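Local coordinates for MobA-like NTP transferase domain-containing protein (Thermus thermophilus, PDB 2DPW) that is of undetermined exact function but probably transfers nucleotidyl groups, as expected of a MobA-like NTP transferase of the GT-A class, at residues A41-L47 / L97-R103; E84-A90 / N147-K153; A112-I118 / E209-T215; T144-L148 / V220-V224. All blocks are in the same frame, centred on the assembly; numbering follows the deposited sequence.

Contact 1: A41-L47 / L97-R103; sequences ALYAAGL and LTEEAVR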
# COMPACT_ATOMS: atom_id res chain seq x y z
N ALA A 41 -3.27 -11.90 8.33
CA ALA A 41 -1.97 -11.32 8.64
C ALA A 41 -2.05 -10.11 9.56
O ALA A 41 -1.22 -9.95 10.46
CB ALA A 41 -1.26 -10.95 7.34
N LEU A 42 -3.03 -9.25 9.34
CA LEU A 42 -3.19 -8.06 10.15
C LEU A 42 -3.52 -8.39 11.60
O LEU A 42 -2.83 -7.92 12.52
CB LEU A 42 -4.26 -7.15 9.54
CG LEU A 42 -3.88 -6.66 8.14
CD1 LEU A 42 -4.99 -5.82 7.53
CD2 LEU A 42 -2.59 -5.85 8.23
N TYR A 43 -4.56 -9.19 11.81
CA TYR A 43 -4.96 -9.59 13.16
C TYR A 43 -3.75 -10.26 13.80
O TYR A 43 -3.35 -9.95 14.93
CB TYR A 43 -6.13 -10.58 13.11
CG TYR A 43 -7.50 -9.95 12.91
CD1 TYR A 43 -8.06 -9.12 13.89
CD2 TYR A 43 -8.24 -10.19 11.75
CE1 TYR A 43 -9.32 -8.55 13.72
CE2 TYR A 43 -9.50 -9.62 11.56
CZ TYR A 43 -10.03 -8.80 12.55
OH TYR A 43 -11.27 -8.22 12.38
N ALA A 44 -3.14 -11.16 13.04
CA ALA A 44 -1.97 -11.88 13.49
C ALA A 44 -0.94 -10.95 14.14
O ALA A 44 -0.37 -11.28 15.18
CB ALA A 44 -1.34 -12.63 12.33
N ALA A 45 -0.70 -9.79 13.54
CA ALA A 45 0.29 -8.88 14.11
C ALA A 45 -0.31 -7.97 15.19
O ALA A 45 0.31 -7.00 15.61
CB ALA A 45 0.95 -8.06 13.01
N GLY A 46 -1.53 -8.30 15.62
CA GLY A 46 -2.17 -7.54 16.68
C GLY A 46 -2.99 -6.31 16.32
O GLY A 46 -3.22 -5.46 17.17
N LEU A 47 -3.44 -6.22 15.07
CA LEU A 47 -4.22 -5.05 14.65
C LEU A 47 -5.68 -5.39 14.40
O LEU A 47 -6.04 -6.55 14.20
CB LEU A 47 -3.64 -4.48 13.36
CG LEU A 47 -2.15 -4.18 13.32
CD1 LEU A 47 -1.73 -3.83 11.90
CD2 LEU A 47 -1.85 -3.05 14.25
N LEU A 97 1.10 -11.62 2.19
CA LEU A 97 1.39 -10.82 3.37
C LEU A 97 1.44 -11.68 4.63
O LEU A 97 0.54 -12.48 4.89
CB LEU A 97 0.35 -9.70 3.54
CG LEU A 97 0.65 -8.71 4.68
CD1 LEU A 97 1.79 -7.78 4.29
CD2 LEU A 97 -0.60 -7.89 4.99
N THR A 98 2.50 -11.50 5.42
CA THR A 98 2.71 -12.24 6.66
C THR A 98 2.78 -11.33 7.87
O THR A 98 3.06 -10.14 7.75
CB THR A 98 4.03 -13.02 6.62
OG1 THR A 98 5.12 -12.09 6.55
CG2 THR A 98 4.08 -13.89 5.42
N GLU A 99 2.52 -11.91 9.04
CA GLU A 99 2.56 -11.20 10.30
C GLU A 99 3.96 -10.63 10.53
O GLU A 99 4.12 -9.51 11.01
CB GLU A 99 2.18 -12.15 11.44
CG GLU A 99 2.60 -11.69 12.84
CD GLU A 99 2.26 -12.70 13.92
OE1 GLU A 99 1.82 -13.81 13.57
OE2 GLU A 99 2.43 -12.39 15.12
N GLU A 100 4.97 -11.42 10.19
CA GLU A 100 6.35 -10.98 10.38
C GLU A 100 6.59 -9.70 9.59
O GLU A 100 7.17 -8.74 10.11
CB GLU A 100 7.31 -12.07 9.92
CG GLU A 100 8.71 -11.92 10.48
CD GLU A 100 9.58 -13.11 10.16
OE1 GLU A 100 9.03 -14.23 10.04
OE2 GLU A 100 10.82 -12.95 10.04
N ALA A 101 6.13 -9.70 8.34
CA ALA A 101 6.28 -8.53 7.48
C ALA A 101 5.55 -7.34 8.11
O ALA A 101 6.06 -6.23 8.14
CB ALA A 101 5.70 -8.84 6.11
N VAL A 102 4.35 -7.57 8.61
CA VAL A 102 3.60 -6.50 9.22
C VAL A 102 4.28 -5.90 10.46
O VAL A 102 4.40 -4.68 10.59
CB VAL A 102 2.19 -6.97 9.60
CG1 VAL A 102 1.48 -5.90 10.42
CG2 VAL A 102 1.39 -7.26 8.34
N ARG A 103 4.74 -6.77 11.35
CA ARG A 103 5.38 -6.29 12.56
C ARG A 103 6.67 -5.54 12.27
O ARG A 103 7.01 -4.60 12.98
CB ARG A 103 5.62 -7.44 13.53
CG ARG A 103 4.32 -7.93 14.14
CD ARG A 103 4.48 -8.91 15.27
NE ARG A 103 3.25 -8.94 16.06
CZ ARG A 103 2.97 -9.82 17.00
NH1 ARG A 103 3.83 -10.79 17.29
NH2 ARG A 103 1.81 -9.74 17.66

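Contact 2: E84-A90 / N147-K153; sequences EGRVLVA and NLLLLDK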
# COMPACT_ATOMS: atom_id res chain seq x y z
N GLU A 84 -8.31 5.79 14.77
CA GLU A 84 -7.55 6.78 15.53
C GLU A 84 -6.11 6.31 15.70
O GLU A 84 -5.82 5.12 15.63
CB GLU A 84 -8.18 7.00 16.91
CG GLU A 84 -9.61 7.57 16.90
CD GLU A 84 -9.69 9.02 16.40
OE1 GLU A 84 -8.78 9.82 16.72
OE2 GLU A 84 -10.68 9.36 15.71
N GLY A 85 -5.21 7.27 15.90
CA GLY A 85 -3.80 6.96 16.09
C GLY A 85 -3.00 6.70 14.84
O GLY A 85 -3.22 7.34 13.81
N ARG A 86 -2.04 5.78 14.93
CA ARG A 86 -1.22 5.42 13.78
C ARG A 86 -1.89 4.21 13.16
O ARG A 86 -2.19 3.24 13.86
CB ARG A 86 0.20 5.07 14.21
CG ARG A 86 1.21 5.24 13.09
CD ARG A 86 2.66 5.07 13.55
NE ARG A 86 2.95 3.69 13.95
CZ ARG A 86 4.17 3.22 14.17
NH1 ARG A 86 5.23 4.01 14.03
NH2 ARG A 86 4.33 1.95 14.54
N VAL A 87 -2.16 4.28 11.85
CA VAL A 87 -2.83 3.20 11.14
C VAL A 87 -2.08 2.68 9.93
O VAL A 87 -1.48 3.44 9.17
CB VAL A 87 -4.23 3.62 10.68
CG1 VAL A 87 -4.87 2.53 9.82
CG2 VAL A 87 -5.10 3.92 11.89
N LEU A 88 -2.13 1.36 9.76
CA LEU A 88 -1.48 0.72 8.64
C LEU A 88 -2.51 0.45 7.56
O LEU A 88 -3.53 -0.19 7.79
CB LEU A 88 -0.83 -0.58 9.08
CG LEU A 88 -0.18 -1.38 7.95
CD1 LEU A 88 0.87 -0.53 7.25
CD2 LEU A 88 0.44 -2.64 8.51
N VAL A 89 -2.22 0.95 6.37
CA VAL A 89 -3.13 0.75 5.27
C VAL A 89 -2.58 -0.31 4.36
O VAL A 89 -1.36 -0.43 4.19
CB VAL A 89 -3.30 2.04 4.47
CG1 VAL A 89 -4.32 1.81 3.35
CG2 VAL A 89 -3.74 3.15 5.40
N ALA A 90 -3.48 -1.07 3.77
CA ALA A 90 -3.10 -2.13 2.85
C ALA A 90 -4.19 -2.42 1.84
O ALA A 90 -5.39 -2.25 2.12
CB ALA A 90 -2.77 -3.39 3.61
N ASN A 147 2.54 -2.20 -0.88
CA ASN A 147 1.13 -2.03 -1.04
C ASN A 147 0.60 -1.74 0.35
O ASN A 147 -0.56 -1.97 0.67
CB ASN A 147 0.54 -3.32 -1.57
CG ASN A 147 0.83 -3.55 -3.09
OD1 ASN A 147 0.39 -2.77 -3.92
ND2 ASN A 147 1.54 -4.63 -3.42
N LEU A 148 1.51 -1.27 1.20
CA LEU A 148 1.22 -0.92 2.58
C LEU A 148 1.59 0.53 2.77
O LEU A 148 2.52 1.03 2.15
CB LEU A 148 2.05 -1.75 3.56
CG LEU A 148 1.91 -3.27 3.68
CD1 LEU A 148 2.85 -3.71 4.79
CD2 LEU A 148 0.47 -3.71 4.00
N LEU A 149 0.84 1.20 3.64
CA LEU A 149 1.11 2.60 3.95
C LEU A 149 0.77 2.83 5.41
O LEU A 149 -0.38 2.64 5.84
CB LEU A 149 0.29 3.54 3.08
CG LEU A 149 0.67 5.01 3.20
CD1 LEU A 149 2.05 5.25 2.59
CD2 LEU A 149 -0.36 5.84 2.49
N LEU A 150 1.77 3.26 6.17
CA LEU A 150 1.63 3.52 7.59
C LEU A 150 1.35 5.02 7.84
O LEU A 150 2.18 5.88 7.54
CB LEU A 150 2.91 3.07 8.29
CG LEU A 150 2.95 3.12 9.82
CD1 LEU A 150 1.69 2.51 10.41
CD2 LEU A 150 4.18 2.39 10.29
N LEU A 151 0.18 5.33 8.40
CA LEU A 151 -0.18 6.72 8.63
C LEU A 151 -0.50 7.13 10.05
O LEU A 151 -1.03 6.35 10.84
CB LEU A 151 -1.41 7.12 7.82
CG LEU A 151 -1.51 6.90 6.32
CD1 LEU A 151 -2.90 7.30 5.91
CD2 LEU A 151 -0.42 7.69 5.56
N ASP A 152 -0.18 8.38 10.35
CA ASP A 152 -0.52 8.94 11.63
C ASP A 152 -1.74 9.77 11.24
O ASP A 152 -1.60 10.90 10.78
CB ASP A 152 0.57 9.84 12.13
CG ASP A 152 0.29 10.34 13.51
OD1 ASP A 152 0.51 9.57 14.47
OD2 ASP A 152 -0.19 11.49 13.64
N LYS A 153 -2.93 9.17 11.37
CA LYS A 153 -4.20 9.81 11.02
C LYS A 153 -4.16 11.30 11.34
O LYS A 153 -4.37 12.14 10.45
CB LYS A 153 -5.37 9.21 11.80
CG LYS A 153 -6.66 10.00 11.59
CD LYS A 153 -7.85 9.41 12.30
CE LYS A 153 -9.10 10.22 12.01
NZ LYS A 153 -10.28 9.77 12.77

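Contact 3: A112-I118 / E209-T215; sequences AALVYPI and EARALVT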
# COMPACT_ATOMS: atom_id res chain seq x y z
N ALA A 112 7.08 9.27 11.86
CA ALA A 112 6.67 10.20 10.80
C ALA A 112 5.19 10.06 10.45
O ALA A 112 4.63 8.96 10.47
CB ALA A 112 7.53 10.00 9.55
N ALA A 113 4.56 11.19 10.11
CA ALA A 113 3.15 11.24 9.74
C ALA A 113 2.83 10.18 8.71
O ALA A 113 1.76 9.57 8.70
CB ALA A 113 2.82 12.60 9.18
N LEU A 114 3.79 9.97 7.82
CA LEU A 114 3.61 9.02 6.75
C LEU A 114 4.87 8.21 6.51
O LEU A 114 5.95 8.78 6.34
CB LEU A 114 3.20 9.78 5.49
CG LEU A 114 2.97 8.99 4.21
CD1 LEU A 114 1.98 9.71 3.35
CD2 LEU A 114 4.29 8.78 3.50
N VAL A 115 4.74 6.89 6.50
CA VAL A 115 5.86 6.01 6.23
C VAL A 115 5.47 5.00 5.16
O VAL A 115 4.45 4.32 5.27
CB VAL A 115 6.32 5.28 7.51
CG1 VAL A 115 7.54 4.39 7.22
CG2 VAL A 115 6.68 6.31 8.57
N TYR A 116 6.27 4.92 4.11
CA TYR A 116 5.99 4.01 3.01
C TYR A 116 7.05 2.95 2.80
O TYR A 116 8.13 3.23 2.31
CB TYR A 116 5.85 4.79 1.72
CG TYR A 116 5.52 3.92 0.55
CD1 TYR A 116 4.53 2.96 0.65
CD2 TYR A 116 6.17 4.10 -0.66
CE1 TYR A 116 4.18 2.19 -0.43
CE2 TYR A 116 5.82 3.34 -1.76
CZ TYR A 116 4.82 2.39 -1.64
OH TYR A 116 4.46 1.64 -2.72
N PRO A 117 6.72 1.70 3.16
CA PRO A 117 7.67 0.59 3.00
C PRO A 117 8.03 0.27 1.54
O PRO A 117 7.16 0.14 0.69
CB PRO A 117 6.98 -0.59 3.69
CG PRO A 117 5.70 -0.11 4.22
CD PRO A 117 5.52 1.34 3.93
N ILE A 118 9.33 0.16 1.27
CA ILE A 118 9.79 -0.18 -0.08
C ILE A 118 10.67 -1.42 -0.02
O ILE A 118 11.38 -1.64 0.95
CB ILE A 118 10.62 0.97 -0.73
CG1 ILE A 118 11.77 1.37 0.19
CG2 ILE A 118 9.72 2.16 -1.07
CD1 ILE A 118 12.67 2.44 -0.40
N GLU A 209 5.88 15.11 7.49
CA GLU A 209 7.08 14.29 7.39
C GLU A 209 6.72 12.99 6.69
O GLU A 209 5.77 12.30 7.06
CB GLU A 209 7.68 13.98 8.77
CG GLU A 209 9.06 13.36 8.65
CD GLU A 209 9.78 13.23 9.97
OE1 GLU A 209 9.34 13.90 10.93
OE2 GLU A 209 10.78 12.47 10.04
N ALA A 210 7.48 12.65 5.66
CA ALA A 210 7.22 11.45 4.89
C ALA A 210 8.50 10.68 4.73
O ALA A 210 9.50 11.22 4.26
CB ALA A 210 6.67 11.82 3.52
N ARG A 211 8.48 9.41 5.13
CA ARG A 211 9.67 8.60 5.02
C ARG A 211 9.38 7.22 4.47
O ARG A 211 8.26 6.74 4.54
CB ARG A 211 10.35 8.50 6.38
CG ARG A 211 10.99 9.81 6.79
CD ARG A 211 11.85 9.67 8.01
NE ARG A 211 13.05 8.87 7.77
CZ ARG A 211 13.95 8.60 8.71
NH1 ARG A 211 13.77 9.07 9.94
NH2 ARG A 211 15.02 7.86 8.42
N ALA A 212 10.41 6.60 3.89
CA ALA A 212 10.28 5.25 3.34
C ALA A 212 10.91 4.27 4.31
O ALA A 212 11.79 4.65 5.09
CB ALA A 212 10.98 5.15 2.01
N LEU A 213 10.46 3.03 4.28
CA LEU A 213 11.01 2.01 5.16
C LEU A 213 11.48 0.86 4.29
O LEU A 213 10.66 0.17 3.66
CB LEU A 213 9.96 1.49 6.14
CG LEU A 213 10.44 0.38 7.11
CD1 LEU A 213 11.31 1.00 8.16
CD2 LEU A 213 9.26 -0.33 7.78
N VAL A 214 12.79 0.67 4.21
CA VAL A 214 13.30 -0.45 3.43
C VAL A 214 12.79 -1.68 4.18
O VAL A 214 13.18 -1.93 5.31
CB VAL A 214 14.83 -0.48 3.43
CG1 VAL A 214 15.30 -1.64 2.57
CG2 VAL A 214 15.37 0.84 2.93
N THR A 215 11.90 -2.42 3.53
CA THR A 215 11.30 -3.60 4.15
C THR A 215 11.70 -4.85 3.40
O THR A 215 11.24 -5.09 2.29
CB THR A 215 9.78 -3.44 4.14
OG1 THR A 215 9.45 -2.21 4.78
CG2 THR A 215 9.12 -4.59 4.88

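Contact 4: T144-L148 / V220-V224; sequences TGGNL and VGVDV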
# COMPACT_ATOMS: atom_id res chain seq x y z
N THR A 144 11.16 -1.09 -5.13
CA THR A 144 9.83 -0.98 -5.67
C THR A 144 9.00 -0.66 -4.46
O THR A 144 9.44 -0.91 -3.32
CB THR A 144 9.36 -2.28 -6.32
OG1 THR A 144 8.09 -2.04 -6.94
CG2 THR A 144 9.23 -3.39 -5.30
N GLY A 145 7.82 -0.08 -4.71
CA GLY A 145 6.92 0.31 -3.65
C GLY A 145 5.98 -0.70 -3.06
O GLY A 145 5.53 -1.57 -3.79
N GLY A 146 5.78 -0.70 -1.75
CA GLY A 146 4.87 -1.71 -1.20
C GLY A 146 3.41 -1.40 -1.47
O GLY A 146 3.08 -0.48 -2.21
N ASN A 147 2.54 -2.20 -0.88
CA ASN A 147 1.13 -2.03 -1.04
C ASN A 147 0.60 -1.74 0.35
O ASN A 147 -0.56 -1.97 0.67
CB ASN A 147 0.54 -3.32 -1.57
CG ASN A 147 0.83 -3.55 -3.09
OD1 ASN A 147 0.39 -2.77 -3.92
ND2 ASN A 147 1.54 -4.63 -3.42
N LEU A 148 1.51 -1.27 1.20
CA LEU A 148 1.22 -0.92 2.58
C LEU A 148 1.59 0.53 2.77
O LEU A 148 2.52 1.03 2.15
CB LEU A 148 2.05 -1.75 3.56
CG LEU A 148 1.91 -3.27 3.68
CD1 LEU A 148 2.85 -3.71 4.79
CD2 LEU A 148 0.47 -3.71 4.00
N VAL A 220 5.20 -7.70 1.02
CA VAL A 220 4.64 -6.39 1.29
C VAL A 220 4.23 -5.70 -0.01
O VAL A 220 3.46 -4.74 0.01
CB VAL A 220 5.67 -5.52 2.02
CG1 VAL A 220 6.46 -4.68 1.04
CG2 VAL A 220 4.99 -4.66 3.00
N GLY A 221 4.74 -6.19 -1.13
CA GLY A 221 4.43 -5.57 -2.41
C GLY A 221 4.05 -6.47 -3.57
O GLY A 221 3.47 -6.00 -4.55
N VAL A 222 4.37 -7.75 -3.49
CA VAL A 222 4.04 -8.68 -4.57
C VAL A 222 2.56 -9.01 -4.53
O VAL A 222 2.11 -9.86 -3.76
CB VAL A 222 4.83 -9.99 -4.47
CG1 VAL A 222 4.50 -10.87 -5.67
CG2 VAL A 222 6.31 -9.71 -4.42
N ASP A 223 1.80 -8.32 -5.37
CA ASP A 223 0.36 -8.53 -5.45
C ASP A 223 0.03 -9.55 -6.53
O ASP A 223 0.91 -10.08 -7.20
CB ASP A 223 -0.33 -7.21 -5.75
CG ASP A 223 0.11 -6.61 -7.07
OD1 ASP A 223 1.32 -6.30 -7.20
OD2 ASP A 223 -0.73 -6.46 -7.97
N VAL A 224 -1.26 -9.82 -6.70
CA VAL A 224 -1.75 -10.75 -7.70
C VAL A 224 -2.55 -9.95 -8.73
O VAL A 224 -3.48 -9.22 -8.37
CB VAL A 224 -2.67 -11.81 -7.06
CG1 VAL A 224 -3.22 -12.72 -8.12
CG2 VAL A 224 -1.90 -12.61 -6.02

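Contact 1: A41-L47 / L97-R103
Two acceptors face each other here without a hydrogen between them: A44 O lies 3.0 Å from E99 OE2. The carboxylate is balanced from within its own helix, since R103 NH1 sits 3.0 Å from E99 OE2; that oxygen is well out of the guanidinium plane, so the bridge rests on charge alone. A44 O also lies over one guanidinium face, 3.6 Å from R103 NH2. No hydrogen bond crosses the segments; apolar packing does the rest. V102 points at 41-47, with CG1 3.4 Å from A45 CB and 4.1 Å from L47 CD1, while its CG2 is 4.2 Å from L42 CD2. A41 CB meets L97 CD2 at 3.9 Å. Helices 35-44 and 99-108 lie on the same side of the central sheet, as in a Rossmann-like GT-A fold, and L42 continues onto A5 and V7 of strand 4-8. The last turn of helix 35-44 lies beside the first of 99-108: G46, with positive phi, is the C-prime residue of a Schellman motif (L47 N to L42 O 3.1 Å, G46 N to Y43 O 2.6 Å), whereas T98 is an N-cap, its OG1 accepting from A101 N at 3.2 Å and also bonding E219.

Contact 2: E84-A90 / N147-K153
In an antiparallel pair, every second residue spends its backbone polar groups on its partner. V87 N to L151 O and L151 N to V87 O are both 2.6 Å; V89 N to L149 O is 2.6 Å and L149 N to V89 O 2.8 Å. The alternate residues turn outward: L88 and A90 bond strand 4-8, and L150 bonds V115. Past the strand ends K153 N makes only a weak bond to G85 O (3.1 Å). K153 NZ forms a salt bridge with E84 OE2 at 3.0 Å and also reaches V83 O and L80 O. R86 NH2 gives to L106 O, and D152 OD2, as N-cap, takes L155 N and S154 OG. Side chains pack on both faces, with V89 CB 4.1 Å from L149 CB on one and L88 CB 4.2 Å from L150 CD1 on the other. Strand 86-91 thus lies between parallel strand 4-8 and antiparallel 148-152, which in turn borders 114-120; helix 99-108 covers L88, L148 and L150 through V102 and V105.

Contact 3: A112-I118 / E209-T215
The apolar centre gathers on the face that bears V115, P117 and L213, where V115 CG1 comes within 3.9 Å of L213 CB and P117 CB within 4.4 Å of the same L213 CB. Helix 99-108 closes over this face, F104 and K108 resting on L213. On the reverse face the contacts run between neighbours of unequal size: L114 CD2 is 3.9 Å from A210 CB, and I118 CD1 is 4.0 Å from A212 CB, so the small alanines leave space for the longer chains of strand 114-120. Moving outward, the backbones are joined by six hydrogen bonds in the staggered parallel pattern, each strand alternately giving and taking: L114 N to E209 O (3.2 Å), R211 N to L114 O (2.9 Å), Y116 N to R211 O (2.7 Å), L213 N to Y116 O (3.1 Å), I118 N to L213 O (2.7 Å) and T215 N to I118 O (2.7 Å). The short strand axes are inclined by 29°, reflecting the sheet's twist. At the polar edge T215 OG1 turns back to L213 O at 2.9 Å, R211 makes a salt bridge with E199, and Y116 OH bonds G146 O. Parallel pairing of strands brought together across a largely helical excursion fits the fifth and seventh strands of the GT-A sheet, in whose core order 3-2-1-4-6-5-7 the sixth (148-152) runs antiparallel to the others.

Contact 4: T144-L148 / V220-V224
One backbone hydrogen bond joins the break between two strands to the loop 220-224: N147 N gives to V220 O at 2.8 Å. The end-to-end directions of 145-148 and 220-223 are 102° apart, so the segments meet at a point and form no paired strand. The side chain of N147 adds a second polar approach, bent back so that its ND2 lies 2.6 Å from G221 O. G146 makes the close approach possible, since a side chain there would press on V220 CG1; G146 CA and G221 CA are 4.1 Å apart. Segment 144-148 is the bend between strands 141-145 and 148-152, both of which run along strand 114-120; T144 pairs with V119 and G146 with P117, and Y116 OH bonds G146 O. In this part of a GT-A fold the strand-end loops border the probable nucleotide and metal site, although no substrate is bound here. Of apolar contacts, L148 and V220 adjoin, though modelled too close for their spacing to mean anything, and V220 also touches V119, while L148 reaches L88 and A90. Charged groups make up the last kind. D223 forms a salt bridge with R133 through OD1, while its OD2 lies near those of D93 and D225, a cluster of acids consistent with the metal-binding aspartates of related nucleotidyltransferases.

The contacts follow one sheet, contact 1 lying in the helix layer on one face. Contact 2 and contact 3 lie side by side, centres about 10 Å apart, stitched by probable hydrogen bonds, L150 O to V115 N at 2.9 Å and D152 N to A113 O at 2.8 Å. Contact 1 packs against contact 2 through V102 CG1, 3.9 Å from L88 CD2, but only approaches contact 3 (centres about 17 Å, nearest atoms about 5 Å). Contact 4 shares N147 and L148 with contact 2, and a probable bond from P117 O to G146 N, 2.9 Å, ties it to contact 3. Of the four, contact 4 carries D223 of the acidic cluster, probably the active site.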